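Local coordinates for peptidoglycan-recognition protein LB (Drosophila melanogaster, PDB 7NSZ) that cuts bacterial peptidoglycan as a zinc-dependent N-acetylmuramoyl-L-alanine amidase, probably scavenging biologically active peptidoglycan by digesting it to inactive fragments in fly innate immunity, at residues V41-S46 with V111-I116; F82-D87 with K126-A131. The protein carries 1 engineered substitution. All coordinates share one frame; numbering follows the deposited sequence.

Interaction 1: residues V41-S46 with V111-I116; sequences VIIHHS and VGIVLI. With ZN (zinc ion), chain B.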
ATOM      1  N   VAL A  41       3.166   2.064  -8.698  1.00  8.57           N
ATOM      2  CA  VAL A  41       3.107   1.901  -7.229  1.00  8.90           C
ATOM      3  C   VAL A  41       2.263   3.053  -6.721  1.00  9.58           C
ATOM      4  O   VAL A  41       2.599   4.221  -7.010  1.00 10.36           O
ATOM      5  CB  VAL A  41       4.489   1.875  -6.578  1.00  9.51           C
ATOM      6  CG1 VAL A  41       4.387   1.826  -5.074  1.00 10.09           C
ATOM      7  CG2 VAL A  41       5.349   0.760  -7.112  1.00 10.79           C
ATOM      8  N   ILE A  42       1.197   2.738  -5.996  1.00  9.34           N
ATOM      9  CA  ILE A  42       0.294   3.780  -5.435  1.00  9.84           C
ATOM     10  C   ILE A  42       0.421   3.743  -3.934  1.00  9.29           C
ATOM     11  O   ILE A  42       0.209   2.698  -3.286  1.00  8.39           O
ATOM     12  CB  ILE A  42      -1.170   3.587  -5.817  1.00 10.49           C
ATOM     13  CG1 ILE A  42      -1.364   3.207  -7.269  1.00 12.46           C
ATOM     14  CG2 ILE A  42      -2.015   4.763  -5.398  1.00  9.71           C
ATOM     15  CD1 ILE A  42      -0.901   4.200  -8.228  1.00 14.81           C
ATOM     16  N   ILE A  43       0.712   4.883  -3.342  1.00  8.13           N
ATOM     17  CA  ILE A  43       0.853   5.035  -1.883  1.00  8.64           C
ATOM     18  C   ILE A  43      -0.415   5.564  -1.254  1.00  8.49           C
ATOM     19  O   ILE A  43      -1.033   6.510  -1.786  1.00  9.20           O
ATOM     20  CB  ILE A  43       2.047   5.957  -1.527  1.00  9.18           C
ATOM     21  CG1 ILE A  43       3.345   5.478  -2.165  1.00  9.41           C
ATOM     22  CG2 ILE A  43       2.173   6.133  -0.047  1.00 10.29           C
ATOM     23  CD1 ILE A  43       3.771   4.085  -1.784  1.00  9.98           C
ATOM     24  N   HIS A  44      -0.789   4.973  -0.145  1.00  8.09           N
ATOM     25  CA  HIS A  44      -1.964   5.297   0.687  1.00  8.16           C
ATOM     26  C   HIS A  44      -1.564   5.499   2.122  1.00  8.18           C
ATOM     27  O   HIS A  44      -0.522   4.952   2.578  1.00  8.27           O
ATOM     28  CB  HIS A  44      -3.020   4.152   0.600  1.00  7.70           C
ATOM     29  CG  HIS A  44      -3.398   3.783  -0.780  1.00  7.39           C
ATOM     30  ND1 HIS A  44      -4.545   4.342  -1.340  1.00  7.05           N
ATOM     31  CD2 HIS A  44      -2.943   2.914  -1.687  1.00  8.81           C
ATOM     32  CE1 HIS A  44      -4.746   3.846  -2.513  1.00  7.91           C
ATOM     33  NE2 HIS A  44      -3.774   2.955  -2.804  1.00  8.19           N
ATOM     34  N   HIS A  45      -2.433   6.180   2.890  1.00  9.15           N
ATOM     35  CA  HIS A  45      -2.479   6.052   4.345  1.00  9.59           C
ATOM     36  C   HIS A  45      -3.789   5.365   4.714  1.00  9.74           C
ATOM     37  O   HIS A  45      -4.720   5.291   3.895  1.00  9.77           O
ATOM     38  CB  HIS A  45      -2.255   7.351   5.148  1.00 10.44           C
ATOM     39  CG  HIS A  45      -3.410   8.292   5.132  1.00 10.34           C
ATOM     40  ND1 HIS A  45      -3.400   9.352   6.016  1.00 13.19           N
ATOM     41  CD2 HIS A  45      -4.497   8.416   4.368  1.00 10.20           C
ATOM     42  CE1 HIS A  45      -4.485  10.058   5.790  1.00 12.06           C
ATOM     43  NE2 HIS A  45      -5.131   9.574   4.787  1.00 12.19           N
ATOM     44  N   SER A  46      -3.860   4.850   5.927  1.00 11.03           N
ATOM     45  CA  SER A  46      -5.106   4.175   6.336  1.00 10.86           C
ATOM     46  C   SER A  46      -6.104   5.173   6.923  1.00 13.45           C
ATOM     47  O   SER A  46      -7.322   4.916   6.820  1.00 13.08           O
ATOM     48  CB  SER A  46      -4.872   3.038   7.322  1.00 11.73           C
ATOM     49  OG  SER A  46      -4.253   3.485   8.520  1.00 11.75           O
ATOM     50  N   VAL A 111       0.960  -1.867  -7.518  1.00  9.22           N
ATOM     51  CA  VAL A 111       1.114  -2.307  -6.134  1.00  9.28           C
ATOM     52  C   VAL A 111       0.577  -1.172  -5.303  1.00  8.58           C
ATOM     53  O   VAL A 111       1.142  -0.070  -5.310  1.00  9.57           O
ATOM     54  CB  VAL A 111       2.567  -2.662  -5.804  1.00 10.06           C
ATOM     55  CG1 VAL A 111       2.711  -3.149  -4.391  1.00  9.50           C
ATOM     56  CG2 VAL A 111       3.119  -3.625  -6.799  1.00 11.07           C
ATOM     57  N   GLY A 112      -0.468  -1.449  -4.540  1.00  7.75           N
ATOM     58  CA  GLY A 112      -1.054  -0.503  -3.586  1.00  7.79           C
ATOM     59  C   GLY A 112      -0.499  -0.715  -2.190  1.00  7.62           C
ATOM     60  O   GLY A 112      -0.774  -1.776  -1.611  1.00  8.43           O
ATOM     61  N   ILE A 113       0.194   0.271  -1.625  1.00  7.64           N
ATOM     62  CA  ILE A 113       0.898   0.124  -0.342  1.00  8.23           C
ATOM     63  C   ILE A 113       0.274   1.084   0.640  1.00  8.18           C
ATOM     64  O   ILE A 113       0.259   2.296   0.317  1.00  8.71           O
ATOM     65  CB  ILE A 113       2.410   0.404  -0.484  1.00  8.51           C
ATOM     66  CG1 ILE A 113       3.063  -0.502  -1.528  1.00  9.53           C
ATOM     67  CG2 ILE A 113       3.115   0.301   0.869  1.00  8.32           C
ATOM     68  CD1 ILE A 113       4.516  -0.079  -1.896  1.00 10.08           C
ATOM     69  N   VAL A 114      -0.280   0.607   1.729  1.00  7.43           N
ATOM     70  CA  VAL A 114      -0.845   1.491   2.774  1.00  8.21           C
ATOM     71  C   VAL A 114       0.161   1.598   3.916  1.00  7.47           C
ATOM     72  O   VAL A 114       0.634   0.621   4.490  1.00  7.60           O
ATOM     73  CB  VAL A 114      -2.227   1.009   3.248  1.00  8.67           C
ATOM     74  CG1 VAL A 114      -2.209  -0.349   3.930  1.00  8.80           C
ATOM     75  CG2 VAL A 114      -2.860   2.051   4.155  1.00  9.39           C
ATOM     76  N   LEU A 115       0.468   2.835   4.297  1.00  7.93           N
ATOM     77  CA  LEU A 115       1.221   3.130   5.515  1.00  9.22           C
ATOM     78  C   LEU A 115       0.202   3.342   6.623  1.00  9.83           C
ATOM     79  O   LEU A 115      -0.569   4.300   6.565  1.00 10.80           O
ATOM     80  CB  LEU A 115       2.161   4.330   5.352  1.00 10.49           C
ATOM     81  CG  LEU A 115       3.511   4.003   4.725  1.00 10.20           C
ATOM     82  CD1 LEU A 115       3.446   3.708   3.263  1.00 11.22           C
ATOM     83  CD2 LEU A 115       4.502   5.172   4.971  1.00 11.49           C
ATOM     84  N   ILE A 116       0.088   2.412   7.547  1.00  9.56           N
ATOM     85  CA  ILE A 116      -0.966   2.453   8.582  1.00 10.08           C
ATOM     86  C   ILE A 116      -0.777   3.736   9.405  1.00 10.33           C
ATOM     87  O   ILE A 116       0.347   4.069   9.837  1.00 11.47           O
ATOM     88  CB  ILE A 116      -0.938   1.189   9.465  1.00 10.69           C
ATOM     89  CG1 ILE A 116      -1.244  -0.045   8.613  1.00 10.86           C
ATOM     90  CG2 ILE A 116      -1.890   1.285  10.642  1.00 12.41           C
ATOM     91  CD1 ILE A 116      -0.839  -1.353   9.245  1.00 10.94           C
TER
HETATM   92 ZN    ZN B 301      -5.768   5.783  -0.493  1.00  9.38          ZN
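His-44 and Val-114 sit side by side on neighbouring parallel strands. Their side chains leave on the face of the sheet that carries the zinc ion. CB of His-44 lies 4.1 Å from CG2 of Val-114. CG of His-44 is anti to the carbonyl carbon (chi1 -53°), which brings the CD2 edge of the ring 3.8 Å from the O of Ile-113, in the ring plane. Its ND1 binds the zinc ion at 2.1 Å. Its NE2 is hydrogen-bonded to ND1 of His-102, so the ring is held at both nitrogens. The backbone N of His-44 donates to Ile-113 O at 2.9 Å, and its O takes a nearly straight bond (175°) from Leu-115 N. Ile-42 repeats this pattern with Val-111 O and Ile-113 N. At Ser-46 the ladder ends in a weak bond, N to Leu-115 O at 3.4 Å. On the other face, CG1 of Val-41 meets CD1 of Ile-113 at 3.7 Å, and Ile-43 lies alongside Ile-113. Helix 126-142 packs on this face. A parallel strand pair inside the mixed sheet of the amidase 2 fold thus carries one ligand of the zinc site, completed by His-154 and Cys-162.

Interaction 2: residues F82-D87 with K126-A131; sequences FGIGGD and KQMLDA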
ATOM      1  N   PHE A  82      -0.193  -4.415   0.062  1.00  7.37           N
ATOM      2  CA  PHE A  82       0.694  -4.548   1.242  1.00  8.27           C
ATOM      3  C   PHE A  82       0.395  -3.444   2.248  1.00  7.65           C
ATOM      4  O   PHE A  82      -0.032  -2.332   1.820  1.00  8.15           O
ATOM      5  CB  PHE A  82       2.192  -4.462   0.900  1.00  7.70           C
ATOM      6  CG  PHE A  82       2.655  -5.601   0.034  1.00  8.20           C
ATOM      7  CD1 PHE A  82       2.655  -5.488  -1.325  1.00  8.74           C
ATOM      8  CD2 PHE A  82       3.099  -6.782   0.578  1.00  9.24           C
ATOM      9  CE1 PHE A  82       2.996  -6.552  -2.137  1.00  9.39           C
ATOM     10  CE2 PHE A  82       3.431  -7.868  -0.238  1.00  9.87           C
ATOM     11  CZ  PHE A  82       3.403  -7.723  -1.594  1.00  9.96           C
ATOM     12  N   GLY A  83       0.583  -3.695   3.523  1.00  7.91           N
ATOM     13  CA  GLY A  83       0.555  -2.665   4.560  1.00  7.67           C
ATOM     14  C   GLY A  83       1.892  -2.556   5.219  1.00  7.86           C
ATOM     15  O   GLY A  83       2.705  -3.512   5.241  1.00  8.71           O
ATOM     16  N   ILE A  84       2.154  -1.385   5.772  1.00  8.18           N
ATOM     17  CA  ILE A  84       3.379  -1.057   6.527  1.00  9.20           C
ATOM     18  C   ILE A  84       2.990  -0.608   7.924  1.00  8.95           C
ATOM     19  O   ILE A  84       2.172   0.338   8.066  1.00  9.74           O
ATOM     20  CB  ILE A  84       4.168   0.049   5.824  1.00  9.36           C
ATOM     21  CG1 ILE A  84       4.391  -0.177   4.334  1.00 12.58           C
ATOM     22  CG2 ILE A  84       5.468   0.326   6.568  1.00 10.38           C
ATOM     23  CD1 ILE A  84       5.276  -1.225   4.028  1.00 13.52           C
ATOM     24  N   GLY A  85       3.552  -1.244   8.937  1.00 10.11           N
ATOM     25  CA  GLY A  85       3.283  -0.837  10.322  1.00 10.34           C
ATOM     26  C   GLY A  85       4.393   0.062  10.875  1.00 11.15           C
ATOM     27  O   GLY A  85       5.493   0.103  10.353  1.00 10.91           O
ATOM     28  N   GLY A  86       4.071   0.721  11.988  1.00 12.61           N
ATOM     29  CA  GLY A  86       5.029   1.529  12.764  1.00 12.99           C
ATOM     30  C   GLY A  86       6.011   0.664  13.519  1.00 13.03           C
ATOM     31  O   GLY A  86       6.980   1.213  14.068  1.00 14.43           O
ATOM     32  N   ASP A  87       5.818  -0.660  13.494  1.00 12.47           N
ATOM     33  CA  ASP A  87       6.851  -1.617  13.923  1.00 11.83           C
ATOM     34  C   ASP A  87       7.945  -1.767  12.876  1.00 11.64           C
ATOM     35  O   ASP A  87       8.878  -2.528  13.107  1.00 13.10           O
ATOM     36  CB  ASP A  87       6.216  -2.968  14.236  1.00 11.70           C
ATOM     37  CG  ASP A  87       5.491  -3.613  13.069  1.00 11.48           C
ATOM     38  OD1 ASP A  87       5.000  -4.765  13.247  1.00 11.24           O
ATOM     39  OD2 ASP A  87       5.348  -2.945  11.969  1.00 11.59           O
ATOM     40  N   LYS A 126      10.783   6.923  10.460  1.00 14.68           N
ATOM     41  CA  LYS A 126      11.736   6.478   9.425  1.00 14.61           C
ATOM     42  C   LYS A 126      11.544   4.979   9.132  1.00 14.09           C
ATOM     43  O   LYS A 126      11.746   4.582   8.002  1.00 14.19           O
ATOM     44  CB  LYS A 126      13.191   6.780   9.810  1.00 17.27           C
ATOM     45  N   GLN A 127      11.323   4.155  10.142  1.00 13.24           N
ATOM     46  CA  GLN A 127      11.219   2.695   9.882  1.00 13.41           C
ATOM     47  C   GLN A 127      10.083   2.392   8.899  1.00 12.71           C
ATOM     48  O   GLN A 127      10.180   1.394   8.174  1.00 12.15           O
ATOM     49  CB  GLN A 127      11.094   1.895  11.183  1.00 14.45           C
ATOM     50  CG  GLN A 127       9.836   2.123  11.991  1.00 16.00           C
ATOM     51  CD  GLN A 127       9.904   3.267  12.974  1.00 16.96           C
ATOM     52  OE1 GLN A 127      10.782   4.127  12.851  1.00 16.70           O
ATOM     53  NE2 GLN A 127       8.934   3.317  13.870  1.00 19.98           N
ATOM     54  N   MET A 128       9.012   3.181   8.904  1.00 11.50           N
ATOM     55  CA  MET A 128       7.893   2.988   7.944  1.00 10.82           C
ATOM     56  C   MET A 128       8.359   3.416   6.561  1.00 10.36           C
ATOM     57  O   MET A 128       8.065   2.743   5.581  1.00 10.58           O
ATOM     58  CB  MET A 128       6.650   3.757   8.376  1.00 10.91           C
ATOM     59  CG  MET A 128       6.075   3.254   9.684  1.00 11.41           C
ATOM     60  SD  MET A 128       4.514   4.071  10.065  1.00 12.02           S
ATOM     61  CE  MET A 128       3.488   3.287   8.827  1.00 12.35           C
ATOM     62  N   LEU A 129       9.041   4.555   6.461  1.00 11.03           N
ATOM     63  CA  LEU A 129       9.501   5.050   5.141  1.00 10.91           C
ATOM     64  C   LEU A 129      10.515   4.081   4.529  1.00 11.65           C
ATOM     65  O   LEU A 129      10.419   3.715   3.358  1.00 11.59           O
ATOM     66  CB  LEU A 129      10.092   6.445   5.257  1.00 11.71           C
ATOM     67  CG  LEU A 129       9.167   7.485   5.858  1.00 12.96           C
ATOM     68  CD1 LEU A 129       9.940   8.814   6.016  1.00 13.62           C
ATOM     69  CD2 LEU A 129       7.871   7.693   5.098  1.00 11.91           C
ATOM     70  N   ASP A 130      11.452   3.612   5.346  1.00 12.74           N
ATOM     71  CA  ASP A 130      12.435   2.614   4.913  1.00 12.47           C
ATOM     72  C   ASP A 130      11.752   1.306   4.490  1.00 11.50           C
ATOM     73  O   ASP A 130      12.124   0.719   3.453  1.00 11.81           O
ATOM     74  CB  ASP A 130      13.422   2.352   6.042  1.00 15.23           C
ATOM     75  CG  ASP A 130      14.441   3.471   6.249  1.00 17.27           C
ATOM     76  OD1 ASP A 130      14.526   4.358   5.374  1.00 23.03           O
ATOM     77  OD2 ASP A 130      15.200   3.371   7.241  1.00 22.53           O
ATOM     78  N   ALA A 131      10.774   0.830   5.274  1.00 10.61           N
ATOM     79  CA  ALA A 131      10.083  -0.417   4.896  1.00 11.27           C
ATOM     80  C   ALA A 131       9.424  -0.269   3.535  1.00 10.68           C
ATOM     81  O   ALA A 131       9.488  -1.172   2.698  1.00 10.83           O
ATOM     82  CB  ALA A 131       9.082  -0.761   5.937  1.00 12.31           C
TER
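Ile-84 and Gly-86 meet Gln-127, Met-128 and Ala-131 where helix 126-142 packs on the mixed sheet of the amidase 2 fold. The helix lies against the end of strand 82-84 and the glycine turn after it.

The apolar contacts centre on Ile-84. Its CG2 lies 3.8 Å from CB of Ala-131 and 4.1 Å from CB of Met-128. Ile-90 of the next strand also touches Ala-131.

Met-128 packs against the backbone. Its CG is 3.3 Å from the O of Gly-85, and its SD is 3.7 Å from CA of Gly-86. The chain then bends at the sulfur (chi3 72°), which takes CE to 3.3 Å from the O of Ile-84. A CB on Gly-85 would clash with OD2 of Asp-87.

Asp-87 points away from the helix. Its OD1 is hydrogen-bonded to the hydroxyls of Tyr-91 and Thr-55, and its OD2 to the N of Met-89.

The polar contact across the segments is made by Gln-127. Its CG sits between the backbone N and the carbonyl carbon, and the chain bends at chi2, folding the amide over toward the turn. CG comes to 3.6 Å from the O of Gly-86. NE2 of Gln-127 donates to the same O of Gly-86 at 2.9 Å. An alanine here would probably leave the carbonyl of Gly-86 without its amide donor and open a gap where CG packs against that oxygen. The bond from NE2 is almost straight (178°), and the O of Gly-86 lies in the plane of the Gln-127 amide.

In the fold
After the edge strand 17-18 the chain runs through strand 38-45, helix 55-72 and strand 82-84. It turns back on strand 90-92 and comes in again on strand 110-115. Interaction 1 closes there, across 64 intervening residues. Helix 126-142 follows, and interaction 2 closes across 38 residues as the helix meets residues 82-87. The segments alternate, so the two loops cross rather than nest. Strand 110-115 lies between strands 38-45 and 82-84, and probable hydrogen bonds of Val-114 with Phe-82 and Ile-84 join the two contacts. Together they tie strands 38-45, 110-115 and 82-84 and helix 126-142 into one core.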